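Local coordinates for mandelate racemase / muconate lactonizing enzyme, C-terminal domain protein (Pseudovibrio sp. JE062, PDB 4JHM), which is of unknown function but belongs to the enolase superfamily, whose members join an N-terminal capping domain to a modified TIM barrel, at residues P25-N29 and H167-V171; S105-I109 and A273-I279; W218-P224 and L242-H247; L282-F286 and V313-N319. One frame throughout, in Å; residues are numbered along the deposited sequence.

How the contacts relate
Contacts 1 and 2 join the N-terminal part of the chain to the barrel. Contacts 3 and 4 lie within the barrel domain. Contacts 1 and 2 lie on opposite sides of the chain's centre, with their own centres 27 Å apart. Contact 3 is nested along the chain inside the loop closed by contact 2. Its nearest atoms come within about 4 Å of contact 1 without touching it. Contacts 2 and 4 do touch: Ile279 CD1 is 3.7 Å from Val313 CG2, and Ala273 CB is 3.7 Å from Leu282 CD2. In this superfamily the active site lies at the barrel mouth, which contact 1 probably borders.

Contact 1 (P25-N29 and H167-V171); sequences PWADN and HCYCV
This is a buried loop-to-loop contact between the N-terminal part of the chain and the barrel. Residues 25-29 belong to the loop between strands 8-16 and 34-44. Residues 167-171 lead from strand 163-167 to helix 172-186. The two segments run in the same direction, with CA atoms 6.2 Å apart for Trp26 and His167 and 4.8 Å apart for Asp28 and Tyr169. Cys170 has left-handed backbone angles (63/31), so the chain turns there. Asp28 N gives a weak hydrogen bond to Tyr169 O at 3.3 Å, and Asp28 CB lies 3.1 Å from Tyr169 O. Trp26 O sits 3.2 Å from Cys170 SG. The placing is consistent with an enolase-superfamily capping loop, which closes over the ends of the barrel strands. Trp26 CB is 4.1 Å from His167 CD2. The Trp26 five-membered ring and the His167 ring meet obliquely, with centroids 5.8 Å apart and planes at 34°. Trp26 NE1 bonds to Tyr35, and His167 ND1 to Thr140. Asp28 takes the t rotamer. Its OD1 lies at the edge of the Tyr169 ring, 4.1 Å from Tyr169 CD1, while its OD2 forms a salt bridge with Lys174 and lies 4.2 Å from Val171 CG2.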
loop_
_atom_site.group_PDB
_atom_site.type_symbol
_atom_site.label_atom_id
_atom_site.label_comp_id
_atom_site.label_asym_id
_atom_site.label_seq_id
_atom_site.Cartn_x
_atom_site.Cartn_y
_atom_site.Cartn_z
ATOM N N PRO A 25 -7.477 -1.869 -43.039
ATOM C CA PRO A 25 -6.456 -1.416 -42.108
ATOM C C PRO A 25 -7.041 -0.487 -41.043
ATOM O O PRO A 25 -7.810 0.417 -41.372
ATOM C CB PRO A 25 -5.482 -0.656 -43.013
ATOM C CG PRO A 25 -6.302 -0.196 -44.179
ATOM C CD PRO A 25 -7.597 -0.961 -44.193
ATOM N N TRP A 26 -6.679 -0.712 -39.781
ATOM C CA TRP A 26 -7.200 0.100 -38.679
ATOM C C TRP A 26 -6.181 1.107 -38.144
ATOM O O TRP A 26 -6.355 1.652 -37.056
ATOM C CB TRP A 26 -7.738 -0.778 -37.532
ATOM C CG TRP A 26 -7.300 -2.226 -37.543
ATOM C CD1 TRP A 26 -7.910 -3.260 -38.196
ATOM C CD2 TRP A 26 -6.182 -2.798 -36.845
ATOM N NE1 TRP A 26 -7.236 -4.435 -37.960
ATOM C CE2 TRP A 26 -6.172 -4.179 -37.135
ATOM C CE3 TRP A 26 -5.187 -2.278 -36.008
ATOM C CZ2 TRP A 26 -5.206 -5.045 -36.620
ATOM C CZ3 TRP A 26 -4.227 -3.142 -35.496
ATOM C CH2 TRP A 26 -4.246 -4.509 -35.803
ATOM N N ALA A 27 -5.127 1.357 -38.913
ATOM C CA ALA A 27 -4.148 2.382 -38.567
ATOM C C ALA A 27 -4.003 3.341 -39.739
ATOM O O ALA A 27 -4.194 2.948 -40.888
ATOM C CB ALA A 27 -2.812 1.746 -38.232
ATOM N N ASP A 28 -3.668 4.595 -39.454
ATOM C CA ASP A 28 -3.595 5.611 -40.500
ATOM C C ASP A 28 -2.305 5.514 -41.301
ATOM O O ASP A 28 -1.218 5.754 -40.777
ATOM C CB ASP A 28 -3.722 7.009 -39.901
ATOM C CG ASP A 28 -4.060 8.056 -40.939
ATOM O OD1 ASP A 28 -4.618 7.695 -41.998
ATOM O OD2 ASP A 28 -3.778 9.246 -40.694
ATOM N N ASN A 29 -2.445 5.158 -42.576
ATOM C CA ASN A 29 -1.319 5.067 -43.508
ATOM C C ASN A 29 -0.352 3.917 -43.214
ATOM O O ASN A 29 0.768 3.891 -43.732
ATOM C CB ASN A 29 -0.572 6.403 -43.577
ATOM C CG ASN A 29 -1.402 7.496 -44.225
ATOM O OD1 ASN A 29 -2.016 8.313 -43.540
ATOM N ND2 ASN A 29 -1.438 7.502 -45.554
ATOM N N HIS A 167 -13.870 2.339 -35.934
ATOM C CA HIS A 167 -12.424 2.275 -36.086
ATOM C C HIS A 167 -12.008 3.590 -36.712
ATOM O O HIS A 167 -12.690 4.106 -37.600
ATOM C CB HIS A 167 -11.982 1.079 -36.926
ATOM C CG HIS A 167 -11.932 -0.201 -36.155
ATOM N ND1 HIS A 167 -12.837 -1.224 -36.344
ATOM C CD2 HIS A 167 -11.100 -0.615 -35.172
ATOM C CE1 HIS A 167 -12.556 -2.217 -35.521
ATOM N NE2 HIS A 167 -11.506 -1.874 -34.798
ATOM N N CYS A 168 -10.906 4.147 -36.227
ATOM C CA CYS A 168 -10.536 5.507 -36.574
ATOM C C CYS A 168 -9.107 5.605 -37.091
ATOM O O CYS A 168 -8.438 4.596 -37.324
ATOM C CB CYS A 168 -10.718 6.415 -35.357
ATOM S SG CYS A 168 -9.691 5.956 -33.945
ATOM N N TYR A 169 -8.652 6.839 -37.268
ATOM C CA TYR A 169 -7.325 7.105 -37.789
ATOM C C TYR A 169 -6.251 6.753 -36.765
ATOM O O TYR A 169 -5.104 6.503 -37.124
ATOM C CB TYR A 169 -7.223 8.573 -38.206
ATOM C CG TYR A 169 -8.337 8.993 -39.142
ATOM C CD1 TYR A 169 -8.246 8.754 -40.505
ATOM C CD2 TYR A 169 -9.488 9.608 -38.662
ATOM C CE1 TYR A 169 -9.264 9.124 -41.367
ATOM C CE2 TYR A 169 -10.511 9.983 -39.517
ATOM C CZ TYR A 169 -10.392 9.739 -40.870
ATOM O OH TYR A 169 -11.400 10.104 -41.735
ATOM N N CYS A 170 -6.634 6.715 -35.493
ATOM C CA CYS A 170 -5.686 6.454 -34.417
ATOM C C CYS A 170 -4.637 7.561 -34.357
ATOM O O CYS A 170 -3.489 7.335 -33.978
ATOM C CB CYS A 170 -5.037 5.084 -34.596
ATOM S SG CYS A 170 -6.250 3.749 -34.610
ATOM N N VAL A 171 -5.068 8.760 -34.743
ATOM C CA VAL A 171 -4.275 9.973 -34.637
ATOM C C VAL A 171 -5.161 11.026 -33.961
ATOM O O VAL A 171 -5.991 11.668 -34.605
ATOM C CB VAL A 171 -3.812 10.457 -36.028
ATOM C CG1 VAL A 171 -3.168 11.833 -35.942
ATOM C CG2 VAL A 171 -2.853 9.450 -36.646
#

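Contact 2 (S105-I109 and A273-I279); sequences SPIDI and ATVCGGI
Ser105 is the most covered residue here, followed by Ile109 and Ile279. Ser105 and Ile109 stand one turn apart on helix 100-119, which is kinked at Pro106 and Ile107; Ile109 N still bonds to Ser105 O at 3.0 Å. The loop 273-279 curls round the Ser105 side chain. In its m rotamer, Ser105 OG accepts a hydrogen bond from Gly277 N at 2.9 Å and also bonds to Leu101 O. Ser105 OG is 3.3 Å from Ala273 O as well. The backbones are closest at Ser105 and Gly278, with CA atoms 4.1 Å apart. Gly277 (121/13) and Gly278 (94/-176) have angles that call for glycine. A CB on Gly278 would also clash with Asp108 OD1. Ile109, chi1 m and chi2 t, reaches along the loop: its CG1 lies 3.7 Å from Gly278 CA and 3.8 Å from Ile279 CG1, and its CD1 lies 4.0 Å from Thr274 CG2. Ile279, m at both chi angles, also packs on Ala309 and Val313. Asp108 OD2 bonds to Thr280 and Asn89. Gly278 is the N-cap of helix 279-291, a helix of the enolase-type barrel domain, and this helix start rests on helix 100-119 of the N-terminal domain.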
loop_
_atom_site.group_PDB
_atom_site.type_symbol
_atom_site.label_atom_id
_atom_site.label_comp_id
_atom_site.label_asym_id
_atom_site.label_seq_id
_atom_site.Cartn_x
_atom_site.Cartn_y
_atom_site.Cartn_z
ATOM N N SER A 105 -5.510 -22.170 -30.501
ATOM C CA SER A 105 -6.917 -21.915 -30.196
ATOM C C SER A 105 -7.888 -22.708 -31.071
ATOM O O SER A 105 -8.885 -23.224 -30.575
ATOM C CB SER A 105 -7.224 -20.419 -30.298
ATOM O OG SER A 105 -6.575 -19.697 -29.259
ATOM N N PRO A 106 -7.605 -22.817 -32.378
ATOM C CA PRO A 106 -8.532 -23.547 -33.250
ATOM C C PRO A 106 -8.643 -25.042 -32.928
ATOM O O PRO A 106 -9.698 -25.641 -33.135
ATOM C CB PRO A 106 -7.937 -23.349 -34.650
ATOM C CG PRO A 106 -6.993 -22.200 -34.532
ATOM C CD PRO A 106 -6.477 -22.243 -33.127
ATOM N N ILE A 107 -7.566 -25.640 -32.430
ATOM C CA ILE A 107 -7.577 -27.064 -32.118
ATOM C C ILE A 107 -8.461 -27.315 -30.902
ATOM O O ILE A 107 -9.299 -28.209 -30.915
ATOM C CB ILE A 107 -6.159 -27.609 -31.844
ATOM C CG1 ILE A 107 -5.229 -27.303 -33.023
ATOM C CG2 ILE A 107 -6.207 -29.109 -31.585
ATOM C CD1 ILE A 107 -3.756 -27.387 -32.683
ATOM N N ASP A 108 -8.276 -26.527 -29.850
ATOM C CA ASP A 108 -9.125 -26.647 -28.668
ATOM C C ASP A 108 -10.581 -26.440 -29.065
ATOM O O ASP A 108 -11.464 -27.204 -28.671
ATOM C CB ASP A 108 -8.718 -25.626 -27.602
ATOM C CG ASP A 108 -9.737 -25.512 -26.477
ATOM O OD1 ASP A 108 -10.765 -24.826 -26.670
ATOM O OD2 ASP A 108 -9.502 -26.099 -25.396
ATOM N N ILE A 109 -10.817 -25.406 -29.862
ATOM C CA ILE A 109 -12.159 -25.046 -30.283
ATOM C C ILE A 109 -12.810 -26.188 -31.055
ATOM O O ILE A 109 -13.978 -26.513 -30.837
ATOM C CB ILE A 109 -12.136 -23.771 -31.147
ATOM C CG1 ILE A 109 -11.819 -22.555 -30.273
ATOM C CG2 ILE A 109 -13.472 -23.571 -31.847
ATOM C CD1 ILE A 109 -11.351 -21.344 -31.047
ATOM N N ALA A 273 -11.621 -16.020 -28.231
ATOM C CA ALA A 273 -11.452 -17.447 -28.042
ATOM C C ALA A 273 -10.398 -17.985 -29.000
ATOM O O ALA A 273 -9.688 -18.932 -28.679
ATOM C CB ALA A 273 -12.776 -18.161 -28.250
ATOM N N THR A 274 -10.292 -17.367 -30.173
ATOM C CA THR A 274 -9.368 -17.820 -31.207
ATOM C C THR A 274 -7.955 -17.287 -30.997
ATOM O O THR A 274 -7.103 -17.416 -31.880
ATOM C CB THR A 274 -9.828 -17.355 -32.598
ATOM O OG1 THR A 274 -9.778 -15.925 -32.660
ATOM C CG2 THR A 274 -11.241 -17.824 -32.878
ATOM N N VAL A 275 -7.709 -16.681 -29.836
ATOM C CA VAL A 275 -6.398 -16.118 -29.532
ATOM C C VAL A 275 -5.863 -16.593 -28.183
ATOM O O VAL A 275 -4.691 -16.957 -28.073
ATOM C CB VAL A 275 -6.429 -14.576 -29.539
ATOM C CG1 VAL A 275 -5.163 -14.014 -28.913
ATOM C CG2 VAL A 275 -6.585 -14.046 -30.952
ATOM N N CYS A 276 -6.713 -16.595 -27.159
ATOM C CA CYS A 276 -6.251 -16.860 -25.792
ATOM C C CYS A 276 -6.151 -18.345 -25.438
ATOM O O CYS A 276 -5.838 -18.688 -24.302
ATOM C CB CYS A 276 -7.137 -16.138 -24.774
ATOM S SG CYS A 276 -8.846 -16.714 -24.688
ATOM N N GLY A 277 -6.407 -19.226 -26.398
ATOM C CA GLY A 277 -6.282 -20.660 -26.157
ATOM C C GLY A 277 -7.556 -21.457 -26.373
ATOM O O GLY A 277 -7.640 -22.615 -25.968
ATOM N N GLY A 278 -8.550 -20.836 -27.003
ATOM C CA GLY A 278 -9.789 -21.522 -27.350
ATOM C C GLY A 278 -10.904 -21.368 -26.330
ATOM O O GLY A 278 -10.770 -20.654 -25.338
ATOM N N ILE A 279 -12.010 -22.056 -26.595
ATOM C CA ILE A 279 -13.191 -22.043 -25.740
ATOM C C ILE A 279 -12.822 -22.323 -24.288
ATOM O O ILE A 279 -13.253 -21.620 -23.376
ATOM C CB ILE A 279 -14.197 -23.120 -26.202
ATOM C CG1 ILE A 279 -14.596 -22.906 -27.667
ATOM C CG2 ILE A 279 -15.439 -23.118 -25.324
ATOM C CD1 ILE A 279 -15.477 -21.697 -27.908
#

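Contact 3 (W218-P224 and L242-H247); sequences WEWLEAP and LEISSH
Two parallel strands of the TIM-type barrel meet here, joined through helix 230-239 in a beta-alpha-beta crossover. The axes of strands 220-222 and 243-245 come within 4.8 Å, at 18° to each other. Leu221 pairs with Ile244 and Glu222 with Ser245. Three backbone bonds fix the register: Leu221 N to Glu243 O at 3.0 Å, Ser245 N to Leu221 O at 3.0 Å, and Ala223 N to Ser245 O at 2.8 Å.

Leu221 and Ile244 point to the face covered by helices 203-215 and 230-239. Leu242, t at chi1 and p at chi2, fills the hollow between the backbone of Trp218 and the side chain of Leu221: its CD1 is 3.4 Å from Trp218 O, and its CD2 is 3.8 Å from Leu221 CB. Ile244, m at both chi angles, fits between Leu221 and Pro224. Its CD1 lies 4.1 Å from Leu221 CB, and its CG2 lies 4.0 Å from Pro224 CG.

Trp220, Glu222, Glu243 and Ser245 share the other face. Trp220 CB abuts Glu243 CB at 3.6 Å, and Glu243 OE1 lies at the edge of the indole. Glu222 reaches a salt bridge with Lys165, and Ser245 OG bonds to Asp268. Glu219 OE2 is 4.3 Å from Glu243 OE1; Arg192 offsets the charge of Glu219.

Ala223 has left-handed angles (58/61) and turns the chain away. Its CB rests at the edge of the His247 ring, 3.8 Å from His247 CA.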
loop_
_atom_site.group_PDB
_atom_site.type_symbol
_atom_site.label_atom_id
_atom_site.label_comp_id
_atom_site.label_asym_id
_atom_site.label_seq_id
_atom_site.Cartn_x
_atom_site.Cartn_y
_atom_site.Cartn_z
ATOM N N TRP A 218 -20.413 8.366 -24.253
ATOM C CA TRP A 218 -20.051 7.278 -25.157
ATOM C C TRP A 218 -19.807 6.015 -24.352
ATOM O O TRP A 218 -19.610 6.069 -23.142
ATOM C CB TRP A 218 -18.817 7.623 -25.980
ATOM C CG TRP A 218 -19.111 8.551 -27.097
ATOM C CD1 TRP A 218 -19.991 9.590 -27.084
ATOM C CD2 TRP A 218 -18.512 8.547 -28.398
ATOM N NE1 TRP A 218 -19.986 10.229 -28.298
ATOM C CE2 TRP A 218 -19.084 9.608 -29.122
ATOM C CE3 TRP A 218 -17.553 7.744 -29.021
ATOM C CZ2 TRP A 218 -18.730 9.889 -30.438
ATOM C CZ3 TRP A 218 -17.202 8.021 -30.323
ATOM C CH2 TRP A 218 -17.789 9.087 -31.020
ATOM N N GLU A 219 -19.806 4.882 -25.043
ATOM C CA GLU A 219 -19.913 3.579 -24.398
ATOM C C GLU A 219 -18.589 3.103 -23.814
ATOM O O GLU A 219 -18.503 2.837 -22.616
ATOM C CB GLU A 219 -20.484 2.564 -25.396
ATOM C CG GLU A 219 -20.640 1.150 -24.864
ATOM C CD GLU A 219 -21.692 1.039 -23.783
ATOM O OE1 GLU A 219 -22.271 2.078 -23.404
ATOM O OE2 GLU A 219 -21.938 -0.094 -23.315
ATOM N N TRP A 220 -17.559 2.985 -24.650
ATOM C CA TRP A 220 -16.235 2.625 -24.151
ATOM C C TRP A 220 -15.094 3.041 -25.073
ATOM O O TRP A 220 -15.262 3.142 -26.284
ATOM C CB TRP A 220 -16.153 1.123 -23.822
ATOM C CG TRP A 220 -15.946 0.195 -24.982
ATOM C CD1 TRP A 220 -14.961 0.254 -25.923
ATOM C CD2 TRP A 220 -16.717 -0.966 -25.284
ATOM N NE1 TRP A 220 -15.088 -0.785 -26.812
ATOM C CE2 TRP A 220 -16.158 -1.553 -26.436
ATOM C CE3 TRP A 220 -17.840 -1.560 -24.702
ATOM C CZ2 TRP A 220 -16.683 -2.704 -27.015
ATOM C CZ3 TRP A 220 -18.359 -2.704 -25.274
ATOM C CH2 TRP A 220 -17.780 -3.266 -26.419
ATOM N N LEU A 221 -13.937 3.296 -24.466
ATOM C CA LEU A 221 -12.707 3.561 -25.191
ATOM C C LEU A 221 -11.860 2.301 -25.175
ATOM O O LEU A 221 -11.414 1.858 -24.118
ATOM C CB LEU A 221 -11.931 4.712 -24.542
ATOM C CG LEU A 221 -10.510 4.945 -25.076
ATOM C CD1 LEU A 221 -10.528 5.065 -26.591
ATOM C CD2 LEU A 221 -9.862 6.174 -24.457
ATOM N N GLU A 222 -11.635 1.729 -26.349
ATOM C CA GLU A 222 -10.903 0.474 -26.453
ATOM C C GLU A 222 -9.459 0.714 -26.885
ATOM O O GLU A 222 -9.204 1.406 -27.868
ATOM C CB GLU A 222 -11.614 -0.467 -27.440
ATOM C CG GLU A 222 -10.762 -1.625 -27.935
ATOM C CD GLU A 222 -11.527 -2.587 -28.824
ATOM O OE1 GLU A 222 -12.748 -2.769 -28.608
ATOM O OE2 GLU A 222 -10.898 -3.165 -29.740
ATOM N N ALA A 223 -8.518 0.142 -26.144
ATOM C CA ALA A 223 -7.111 0.194 -26.524
ATOM C C ALA A 223 -6.619 1.634 -26.649
ATOM O O ALA A 223 -6.198 2.055 -27.725
ATOM C CB ALA A 223 -6.901 -0.547 -27.836
ATOM N N PRO A 224 -6.679 2.398 -25.549
ATOM C CA PRO A 224 -6.231 3.788 -25.577
ATOM C C PRO A 224 -4.743 3.888 -25.876
ATOM O O PRO A 224 -4.339 4.670 -26.734
ATOM C CB PRO A 224 -6.541 4.297 -24.166
ATOM C CG PRO A 224 -6.688 3.073 -23.317
ATOM C CD PRO A 224 -7.190 1.996 -24.229
ATOM N N LEU A 242 -15.705 6.350 -17.634
ATOM C CA LEU A 242 -15.806 5.734 -18.943
ATOM C C LEU A 242 -15.212 4.329 -18.913
ATOM O O LEU A 242 -14.124 4.120 -18.372
ATOM C CB LEU A 242 -15.049 6.592 -19.957
ATOM C CG LEU A 242 -15.053 6.139 -21.414
ATOM C CD1 LEU A 242 -16.422 6.374 -22.025
ATOM C CD2 LEU A 242 -13.974 6.877 -22.191
ATOM N N GLU A 243 -15.922 3.369 -19.497
ATOM C CA GLU A 243 -15.403 2.009 -19.621
ATOM C C GLU A 243 -14.111 2.015 -20.443
ATOM O O GLU A 243 -14.096 2.490 -21.580
ATOM C CB GLU A 243 -16.452 1.101 -20.277
ATOM C CG GLU A 243 -16.049 -0.364 -20.421
ATOM C CD GLU A 243 -17.196 -1.243 -20.901
ATOM O OE1 GLU A 243 -18.320 -0.718 -21.058
ATOM O OE2 GLU A 243 -16.976 -2.456 -21.123
ATOM N N ILE A 244 -13.028 1.506 -19.859
ATOM C CA ILE A 244 -11.743 1.419 -20.551
ATOM C C ILE A 244 -11.400 -0.041 -20.811
ATOM O O ILE A 244 -11.300 -0.832 -19.871
ATOM C CB ILE A 244 -10.616 2.054 -19.719
ATOM C CG1 ILE A 244 -10.981 3.488 -19.330
ATOM C CG2 ILE A 244 -9.303 2.024 -20.483
ATOM C CD1 ILE A 244 -11.331 4.381 -20.498
ATOM N N SER A 245 -11.216 -0.396 -22.081
ATOM C CA SER A 245 -11.010 -1.789 -22.459
ATOM C C SER A 245 -9.645 -2.005 -23.103
ATOM O O SER A 245 -9.072 -1.084 -23.669
ATOM C CB SER A 245 -12.110 -2.232 -23.416
ATOM O OG SER A 245 -12.325 -3.629 -23.325
ATOM N N SER A 246 -9.124 -3.228 -23.012
ATOM C CA SER A 246 -7.813 -3.543 -23.588
ATOM C C SER A 246 -7.926 -3.764 -25.089
ATOM O O SER A 246 -9.023 -3.750 -25.645
ATOM C CB SER A 246 -7.207 -4.789 -22.928
ATOM O OG SER A 246 -7.861 -5.979 -23.347
ATOM N N HIS A 247 -6.784 -3.964 -25.741
ATOM C CA HIS A 247 -6.751 -4.274 -27.164
ATOM C C HIS A 247 -7.203 -5.714 -27.386
ATOM O O HIS A 247 -7.693 -6.061 -28.459
ATOM C CB HIS A 247 -5.341 -4.057 -27.717
ATOM C CG HIS A 247 -5.165 -4.521 -29.129
ATOM N ND1 HIS A 247 -5.368 -3.699 -30.213
ATOM C CD2 HIS A 247 -4.799 -5.724 -29.632
ATOM C CE1 HIS A 247 -5.140 -4.374 -31.325
ATOM N NE2 HIS A 247 -4.795 -5.606 -31.001
#

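Contact 4 (L282-F286 and V313-N319); sequences LNKCF and VALAHDN
Two helices of the TIM-type barrel domain, 279-291 and 304-316, pack together here, and the turn after the second folds back over the first. Backbone approach is closest at Asn283 with Val313 (CA atoms 6.1 Å apart) and Phe286 with Asn319 (7.1 Å). Two side-chain bonds cross. His317 NE2 donates to Asn283 OD1 at 2.9 Å, nearly straight at 167°; Asn283 is t at chi1 and His317 is m. Asn319, p at chi1, donates from ND2 to Phe286 O at 2.9 Å, and ND2 also makes a weak bond to Lys294 O. His317 O is taken by Arg131.

Between these bonds lies Phe286, the residue with the most covered surface. Its CB sits over the His317 ring face in a CH-pi contact, 3.8 Å from the centroid. The two rings are near parallel, at 10°, but slid apart, with centroids 4.8 Å apart. Leu282 CD2 meets Val313 CB at 3.6 Å. Phe286 CD2 presses on Val313 CG1 at 3.4 Å.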
loop_
_atom_site.group_PDB
_atom_site.type_symbol
_atom_site.label_atom_id
_atom_site.label_comp_id
_atom_site.label_asym_id
_atom_site.label_seq_id
_atom_site.Cartn_x
_atom_site.Cartn_y
_atom_site.Cartn_z
ATOM N N LEU A 282 -11.312 -18.987 -22.788
ATOM C CA LEU A 282 -12.193 -17.830 -22.804
ATOM C C LEU A 282 -13.193 -18.028 -21.693
ATOM O O LEU A 282 -13.333 -17.191 -20.803
ATOM C CB LEU A 282 -12.929 -17.702 -24.136
ATOM C CG LEU A 282 -13.889 -16.509 -24.215
ATOM C CD1 LEU A 282 -13.123 -15.195 -24.134
ATOM C CD2 LEU A 282 -14.712 -16.558 -25.492
ATOM N N ASN A 283 -13.870 -19.169 -21.761
ATOM C CA ASN A 283 -14.865 -19.563 -20.783
ATOM C C ASN A 283 -14.447 -19.223 -19.357
ATOM O O ASN A 283 -15.229 -18.678 -18.581
ATOM C CB ASN A 283 -15.127 -21.065 -20.910
ATOM C CG ASN A 283 -16.284 -21.528 -20.055
ATOM O OD1 ASN A 283 -17.429 -21.139 -20.272
ATOM N ND2 ASN A 283 -15.990 -22.368 -19.075
ATOM N N LYS A 284 -13.210 -19.548 -19.011
ATOM C CA LYS A 284 -12.709 -19.276 -17.670
ATOM C C LYS A 284 -12.570 -17.775 -17.415
ATOM O O LYS A 284 -12.878 -17.297 -16.325
ATOM C CB LYS A 284 -11.370 -19.973 -17.456
ATOM C CG LYS A 284 -11.469 -21.489 -17.444
ATOM C CD LYS A 284 -10.093 -22.134 -17.410
ATOM C CE LYS A 284 -10.171 -23.639 -17.575
ATOM N NZ LYS A 284 -8.825 -24.203 -17.857
ATOM N N CYS A 285 -12.117 -17.036 -18.423
ATOM C CA CYS A 285 -11.953 -15.591 -18.293
ATOM C C CYS A 285 -13.271 -14.906 -17.944
ATOM O O CYS A 285 -13.292 -13.918 -17.206
ATOM C CB CYS A 285 -11.364 -15.001 -19.573
ATOM S SG CYS A 285 -9.632 -15.446 -19.844
ATOM N N PHE A 286 -14.365 -15.437 -18.478
ATOM C CA PHE A 286 -15.701 -14.981 -18.106
ATOM C C PHE A 286 -15.903 -15.163 -16.613
ATOM O O PHE A 286 -16.263 -14.222 -15.899
ATOM C CB PHE A 286 -16.775 -15.782 -18.855
ATOM C CG PHE A 286 -17.296 -15.102 -20.091
ATOM C CD1 PHE A 286 -18.314 -14.168 -20.003
ATOM C CD2 PHE A 286 -16.781 -15.404 -21.334
ATOM C CE1 PHE A 286 -18.801 -13.540 -21.133
ATOM C CE2 PHE A 286 -17.269 -14.784 -22.467
ATOM C CZ PHE A 286 -18.283 -13.853 -22.368
ATOM N N VAL A 313 -19.775 -18.719 -26.225
ATOM C CA VAL A 313 -19.333 -18.506 -24.865
ATOM C C VAL A 313 -20.119 -17.353 -24.242
ATOM O O VAL A 313 -20.533 -17.434 -23.089
ATOM C CB VAL A 313 -17.819 -18.227 -24.820
ATOM C CG1 VAL A 313 -17.345 -18.066 -23.385
ATOM C CG2 VAL A 313 -17.064 -19.355 -25.507
ATOM N N ALA A 314 -20.346 -16.292 -25.013
ATOM C CA ALA A 314 -21.066 -15.119 -24.509
ATOM C C ALA A 314 -22.532 -15.440 -24.202
ATOM O O ALA A 314 -23.144 -14.807 -23.346
ATOM C CB ALA A 314 -20.966 -13.961 -25.495
ATOM N N LEU A 315 -23.092 -16.420 -24.900
ATOM C CA LEU A 315 -24.477 -16.828 -24.654
ATOM C C LEU A 315 -24.594 -17.710 -23.408
ATOM O O LEU A 315 -25.671 -17.838 -22.828
ATOM C CB LEU A 315 -25.051 -17.551 -25.876
ATOM C CG LEU A 315 -25.756 -16.665 -26.913
ATOM C CD1 LEU A 315 -25.107 -15.298 -27.058
ATOM C CD2 LEU A 315 -25.793 -17.369 -28.256
ATOM N N ALA A 316 -23.477 -18.298 -22.992
ATOM C CA ALA A 316 -23.460 -19.180 -21.831
ATOM C C ALA A 316 -23.363 -18.405 -20.515
ATOM O O ALA A 316 -23.668 -18.940 -19.455
ATOM C CB ALA A 316 -22.308 -20.165 -21.948
ATOM N N HIS A 317 -22.938 -17.148 -20.587
ATOM C CA HIS A 317 -22.805 -16.309 -19.399
ATOM C C HIS A 317 -23.604 -15.019 -19.571
ATOM O O HIS A 317 -24.075 -14.716 -20.664
ATOM C CB HIS A 317 -21.330 -15.984 -19.143
ATOM C CG HIS A 317 -20.450 -17.193 -19.043
ATOM N ND1 HIS A 317 -20.196 -17.832 -17.848
ATOM C CD2 HIS A 317 -19.762 -17.877 -19.988
ATOM C CE1 HIS A 317 -19.391 -18.859 -18.063
ATOM N NE2 HIS A 317 -19.113 -18.907 -19.353
ATOM N N ASP A 318 -23.755 -14.261 -18.489
ATOM C CA ASP A 318 -24.487 -12.994 -18.533
ATOM C C ASP A 318 -23.556 -11.794 -18.632
ATOM O O ASP A 318 -23.931 -10.763 -19.189
ATOM C CB ASP A 318 -25.355 -12.838 -17.288
ATOM C CG ASP A 318 -26.536 -13.777 -17.283
ATOM O OD1 ASP A 318 -27.283 -13.785 -18.283
ATOM O OD2 ASP A 318 -26.726 -14.496 -16.278
ATOM N N ASN A 319 -22.348 -11.926 -18.088
ATOM C CA ASN A 319 -21.418 -10.803 -18.013
ATOM C C ASN A 319 -20.731 -10.504 -19.346
ATOM O O ASN A 319 -19.578 -10.864 -19.565
ATOM C CB ASN A 319 -20.387 -11.024 -16.897
ATOM C CG ASN A 319 -19.644 -12.345 -17.019
ATOM O OD1 ASN A 319 -20.135 -13.308 -17.604
ATOM N ND2 ASN A 319 -18.449 -12.395 -16.447
#